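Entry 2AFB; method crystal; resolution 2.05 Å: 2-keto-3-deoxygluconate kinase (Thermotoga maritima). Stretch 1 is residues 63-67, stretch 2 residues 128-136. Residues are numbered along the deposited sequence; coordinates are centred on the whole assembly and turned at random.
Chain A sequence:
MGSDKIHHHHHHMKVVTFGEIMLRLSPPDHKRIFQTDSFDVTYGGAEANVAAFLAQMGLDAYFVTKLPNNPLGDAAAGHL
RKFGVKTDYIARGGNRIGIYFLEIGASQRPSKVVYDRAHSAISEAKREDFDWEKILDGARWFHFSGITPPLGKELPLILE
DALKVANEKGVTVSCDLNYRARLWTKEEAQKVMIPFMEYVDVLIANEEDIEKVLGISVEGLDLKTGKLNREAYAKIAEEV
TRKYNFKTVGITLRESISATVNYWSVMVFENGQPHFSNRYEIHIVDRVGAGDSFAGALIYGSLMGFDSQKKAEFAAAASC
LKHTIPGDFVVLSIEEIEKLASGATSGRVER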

ATOM      1  N   PHE A  63     -26.391  18.253   5.509  1.00 27.31           N
ATOM      2  CA  PHE A  63     -25.281  19.054   5.979  1.00 28.10           C
ATOM      3  C   PHE A  63     -25.216  20.309   5.122  1.00 26.01           C
ATOM      4  O   PHE A  63     -25.206  20.242   3.893  1.00 27.17           O
ATOM      5  CB  PHE A  63     -23.973  18.285   5.855  1.00 25.83           C
ATOM      6  CG  PHE A  63     -22.765  19.061   6.279  1.00 24.77           C
ATOM      7  CD1 PHE A  63     -22.681  19.553   7.551  1.00 29.16           C
ATOM      8  CD2 PHE A  63     -21.678  19.243   5.414  1.00 20.74           C
ATOM      9  CE1 PHE A  63     -21.576  20.252   7.976  1.00 25.77           C
ATOM     10  CE2 PHE A  63     -20.570  19.920   5.829  1.00 24.07           C
ATOM     11  CZ  PHE A  63     -20.509  20.425   7.135  1.00 28.75           C
ATOM     12  N   VAL A  64     -25.156  21.451   5.793  1.00 26.51           N
ATOM     13  CA  VAL A  64     -25.121  22.723   5.119  1.00 27.03           C
ATOM     14  C   VAL A  64     -23.703  23.293   5.213  1.00 24.98           C
ATOM     15  O   VAL A  64     -23.161  23.415   6.292  1.00 23.44           O
ATOM     16  CB  VAL A  64     -26.099  23.692   5.763  1.00 27.94           C
ATOM     17  CG1 VAL A  64     -26.072  25.052   5.021  1.00 26.23           C
ATOM     18  CG2 VAL A  64     -27.465  23.072   5.788  1.00 29.42           C
ATOM     19  N   THR A  65     -23.136  23.652   4.072  1.00 28.88           N
ATOM     20  CA  THR A  65     -21.797  24.209   4.009  1.00 27.95           C
ATOM     21  C   THR A  65     -21.588  24.844   2.624  1.00 28.48           C
ATOM     22  O   THR A  65     -22.527  24.964   1.836  1.00 26.22           O
ATOM     23  CB  THR A  65     -20.693  23.156   4.329  1.00 28.27           C
ATOM     24  OG1 THR A  65     -19.494  23.837   4.684  1.00 24.33           O
ATOM     25  CG2 THR A  65     -20.388  22.208   3.155  1.00 27.00           C
ATOM     26  N   LYS A  66     -20.363  25.308   2.383  1.00 27.53           N
ATOM     27  CA  LYS A  66     -19.912  25.774   1.080  1.00 25.44           C
ATOM     28  C   LYS A  66     -18.628  25.013   0.766  1.00 27.32           C
ATOM     29  O   LYS A  66     -17.758  24.827   1.643  1.00 28.52           O
ATOM     30  CB  LYS A  66     -19.678  27.324   1.077  1.00 28.14           C
ATOM     31  CG  LYS A  66     -19.561  27.898  -0.298  1.00 20.11           C
ATOM     32  CD  LYS A  66     -19.307  29.366  -0.292  1.00 27.08           C
ATOM     33  CE  LYS A  66     -19.554  30.004  -1.687  1.00 26.03           C
ATOM     34  NZ  LYS A  66     -19.311  31.512  -1.651  1.00 23.89           N
ATOM     35  N   LEU A  67     -18.550  24.512  -0.466  1.00 27.19           N
ATOM     36  CA  LEU A  67     -17.355  23.876  -0.981  1.00 26.60           C
ATOM     37  C   LEU A  67     -17.006  24.434  -2.330  1.00 24.78           C
ATOM     38  O   LEU A  67     -17.907  24.851  -3.061  1.00 22.49           O
ATOM     39  CB  LEU A  67     -17.582  22.370  -1.142  1.00 25.32           C
ATOM     40  CG  LEU A  67     -17.773  21.648   0.190  1.00 27.01           C
ATOM     41  CD1 LEU A  67     -18.242  20.252  -0.023  1.00 25.35           C
ATOM     42  CD2 LEU A  67     -16.466  21.670   0.963  1.00 28.70           C
ATOM     43  N   GLU A 128     -25.920  35.486   1.869  1.00 30.21           N
ATOM     44  CA  GLU A 128     -26.827  35.179   0.759  1.00 31.80           C
ATOM     45  C   GLU A 128     -26.610  33.793   0.188  1.00 31.47           C
ATOM     46  O   GLU A 128     -27.418  33.306  -0.615  1.00 30.52           O
ATOM     47  CB  GLU A 128     -26.681  36.215  -0.369  1.00 34.65           C
ATOM     48  N   ASP A 129     -25.529  33.142   0.608  1.00 31.30           N
ATOM     49  CA  ASP A 129     -25.218  31.788   0.124  1.00 30.93           C
ATOM     50  C   ASP A 129     -26.209  30.746   0.582  1.00 27.95           C
ATOM     51  O   ASP A 129     -26.242  29.681  -0.013  1.00 24.89           O
ATOM     52  CB  ASP A 129     -23.777  31.386   0.506  1.00 29.60           C
ATOM     53  CG  ASP A 129     -22.718  32.210  -0.260  1.00 29.18           C
ATOM     54  OD1 ASP A 129     -23.046  32.758  -1.312  1.00 30.38           O
ATOM     55  OD2 ASP A 129     -21.553  32.318   0.175  1.00 27.29           O
ATOM     56  N   PHE A 130     -27.021  31.080   1.597  1.00 26.71           N
ATOM     57  CA  PHE A 130     -27.898  30.137   2.311  1.00 28.07           C
ATOM     58  C   PHE A 130     -29.311  30.671   2.519  1.00 31.19           C
ATOM     59  O   PHE A 130     -29.488  31.766   3.059  1.00 32.40           O
ATOM     60  CB  PHE A 130     -27.320  29.804   3.702  1.00 25.77           C
ATOM     61  CG  PHE A 130     -25.919  29.354   3.658  1.00 25.75           C
ATOM     62  CD1 PHE A 130     -25.601  28.071   3.167  1.00 24.58           C
ATOM     63  CD2 PHE A 130     -24.889  30.191   4.066  1.00 31.54           C
ATOM     64  CE1 PHE A 130     -24.269  27.635   3.092  1.00 24.72           C
ATOM     65  CE2 PHE A 130     -23.552  29.770   3.989  1.00 28.61           C
ATOM     66  CZ  PHE A 130     -23.239  28.479   3.490  1.00 25.73           C
ATOM     67  N   ASP A 131     -30.289  29.853   2.127  1.00 31.63           N
ATOM     68  CA  ASP A 131     -31.705  30.168   2.187  1.00 32.43           C
ATOM     69  C   ASP A 131     -32.274  29.387   3.344  1.00 31.15           C
ATOM     70  O   ASP A 131     -32.650  28.225   3.188  1.00 30.44           O
ATOM     71  CB  ASP A 131     -32.388  29.760   0.877  1.00 32.33           C
ATOM     72  CG  ASP A 131     -33.815  30.245   0.787  1.00 37.54           C
ATOM     73  OD1 ASP A 131     -34.374  30.687   1.817  1.00 34.46           O
ATOM     74  OD2 ASP A 131     -34.378  30.183  -0.331  1.00 46.92           O
ATOM     75  N   TRP A 132     -32.296  30.023   4.510  1.00 28.82           N
ATOM     76  CA  TRP A 132     -32.559  29.311   5.746  1.00 30.71           C
ATOM     77  C   TRP A 132     -33.994  28.890   5.852  1.00 28.89           C
ATOM     78  O   TRP A 132     -34.289  27.843   6.420  1.00 27.69           O
ATOM     79  CB  TRP A 132     -32.119  30.122   6.969  1.00 31.48           C
ATOM     80  CG  TRP A 132     -30.612  30.168   7.053  1.00 31.12           C
ATOM     81  CD1 TRP A 132     -29.809  31.255   6.842  1.00 28.95           C
ATOM     82  CD2 TRP A 132     -29.737  29.072   7.324  1.00 30.25           C
ATOM     83  NE1 TRP A 132     -28.487  30.895   6.979  1.00 29.90           N
ATOM     84  CE2 TRP A 132     -28.423  29.558   7.257  1.00 26.57           C
ATOM     85  CE3 TRP A 132     -29.939  27.710   7.618  1.00 34.96           C
ATOM     86  CZ2 TRP A 132     -27.318  28.752   7.522  1.00 31.93           C
ATOM     87  CZ3 TRP A 132     -28.848  26.916   7.853  1.00 27.61           C
ATOM     88  CH2 TRP A 132     -27.552  27.435   7.809  1.00 32.29           C
ATOM     89  N   GLU A 133     -34.877  29.681   5.252  1.00 30.88           N
ATOM     90  CA  GLU A 133     -36.277  29.335   5.153  1.00 29.12           C
ATOM     91  C   GLU A 133     -36.505  28.062   4.367  1.00 29.84           C
ATOM     92  O   GLU A 133     -37.434  27.344   4.657  1.00 30.50           O
ATOM     93  CB  GLU A 133     -37.077  30.482   4.479  1.00 32.54           C
ATOM     94  CG  GLU A 133     -37.169  31.753   5.307  1.00 31.44           C
ATOM     95  CD  GLU A 133     -38.089  31.598   6.528  1.00 43.19           C
ATOM     96  OE1 GLU A 133     -38.826  30.582   6.591  1.00 41.98           O
ATOM     97  OE2 GLU A 133     -38.066  32.487   7.414  1.00 38.12           O
ATOM     98  N   LYS A 134     -35.710  27.820   3.322  1.00 32.17           N
ATOM     99  CA  LYS A 134     -35.825  26.597   2.492  1.00 31.32           C
ATOM    100  C   LYS A 134     -35.165  25.406   3.217  1.00 30.52           C
ATOM    101  O   LYS A 134     -35.758  24.334   3.400  1.00 29.43           O
ATOM    102  CB  LYS A 134     -35.194  26.856   1.106  1.00 31.62           C
ATOM    103  CG  LYS A 134     -35.179  25.689   0.113  1.00 34.43           C
ATOM    104  N   ILE A 135     -33.939  25.639   3.668  1.00 30.51           N
ATOM    105  CA  ILE A 135     -33.159  24.672   4.404  1.00 28.65           C
ATOM    106  C   ILE A 135     -33.935  24.080   5.596  1.00 29.08           C
ATOM    107  O   ILE A 135     -33.988  22.854   5.755  1.00 29.83           O
ATOM    108  CB  ILE A 135     -31.819  25.302   4.900  1.00 28.17           C
ATOM    109  CG1 ILE A 135     -30.871  25.567   3.737  1.00 29.50           C
ATOM    110  CG2 ILE A 135     -31.094  24.398   5.942  1.00 24.43           C
ATOM    111  CD1 ILE A 135     -29.733  26.570   4.093  1.00 25.83           C
ATOM    112  N   LEU A 136     -34.514  24.933   6.435  1.00 28.52           N
ATOM    113  CA  LEU A 136     -35.097  24.455   7.694  1.00 29.06           C
ATOM    114  C   LEU A 136     -36.583  24.123   7.584  1.00 26.93           C
ATOM    115  O   LEU A 136     -37.183  23.645   8.551  1.00 25.30           O
ATOM    116  CB  LEU A 136     -34.824  25.436   8.835  1.00 28.14           C
ATOM    117  CG  LEU A 136     -33.360  25.598   9.220  1.00 28.64           C
ATOM    118  CD1 LEU A 136     -33.134  26.877  10.041  1.00 28.71           C
ATOM    119  CD2 LEU A 136     -32.858  24.411   9.978  1.00 30.36           C
TER

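The strongest polar link between the two stretches is a salt bridge between Lys66 and Asp129. Lys66 NZ lies 3.0 Å from Asp129 OD2, and the lysine donates a hydrogen bond along the same line. Lys66 reaches this partner with all four chi angles in the t well. Lys66 CA and Asp129 CA are 8.1 Å apart, and the lysine side chain is extended. Asp129 meets it with chi1 in the m well, and both CA-to-CB bonds point toward the opposing stretch. Asp129 OD2 is also hydrogen-bonded to a residue just outside the stretches. The Lys66 to Asp129 bond is the only hydrogen bond that crosses between the stretches, so no backbone pairing joins the strand to stretch 2.

Next to the salt bridge, the Phe130 ring approaches the strand backbone. Thr65 O sits 3.4 Å from Phe130 CE1, at the ring edge and near its plane. A carbonyl oxygen in this position faces the slightly positive C-H rim of the ring. The CA-to-CB bond of Thr65 points away from stretch 2, and its OG1 is hydrogen-bonded elsewhere in the structure.

The apolar packing centres on Val64, which has the largest area covered by the other stretch. Its CA-to-CB bond points toward stretch 2. Val64 CG1 packs 3.6 Å from Phe130 CD1 and 4.0 Å from Trp132 CH2. Val64 CG2 lies 3.9 Å from Ile135 CG2. The CA-to-CB bond of Trp132 points sideways, but the end of its indole comes nearer to the strand.

Asp131 is at the N-cap position, right before the short helix, and does not touch the strand. Asp131 O accepts a 2.9 Å hydrogen bond from Ile135 N. This helical turn carries both Trp132 and Ile135, the two helix residues that contact Val64.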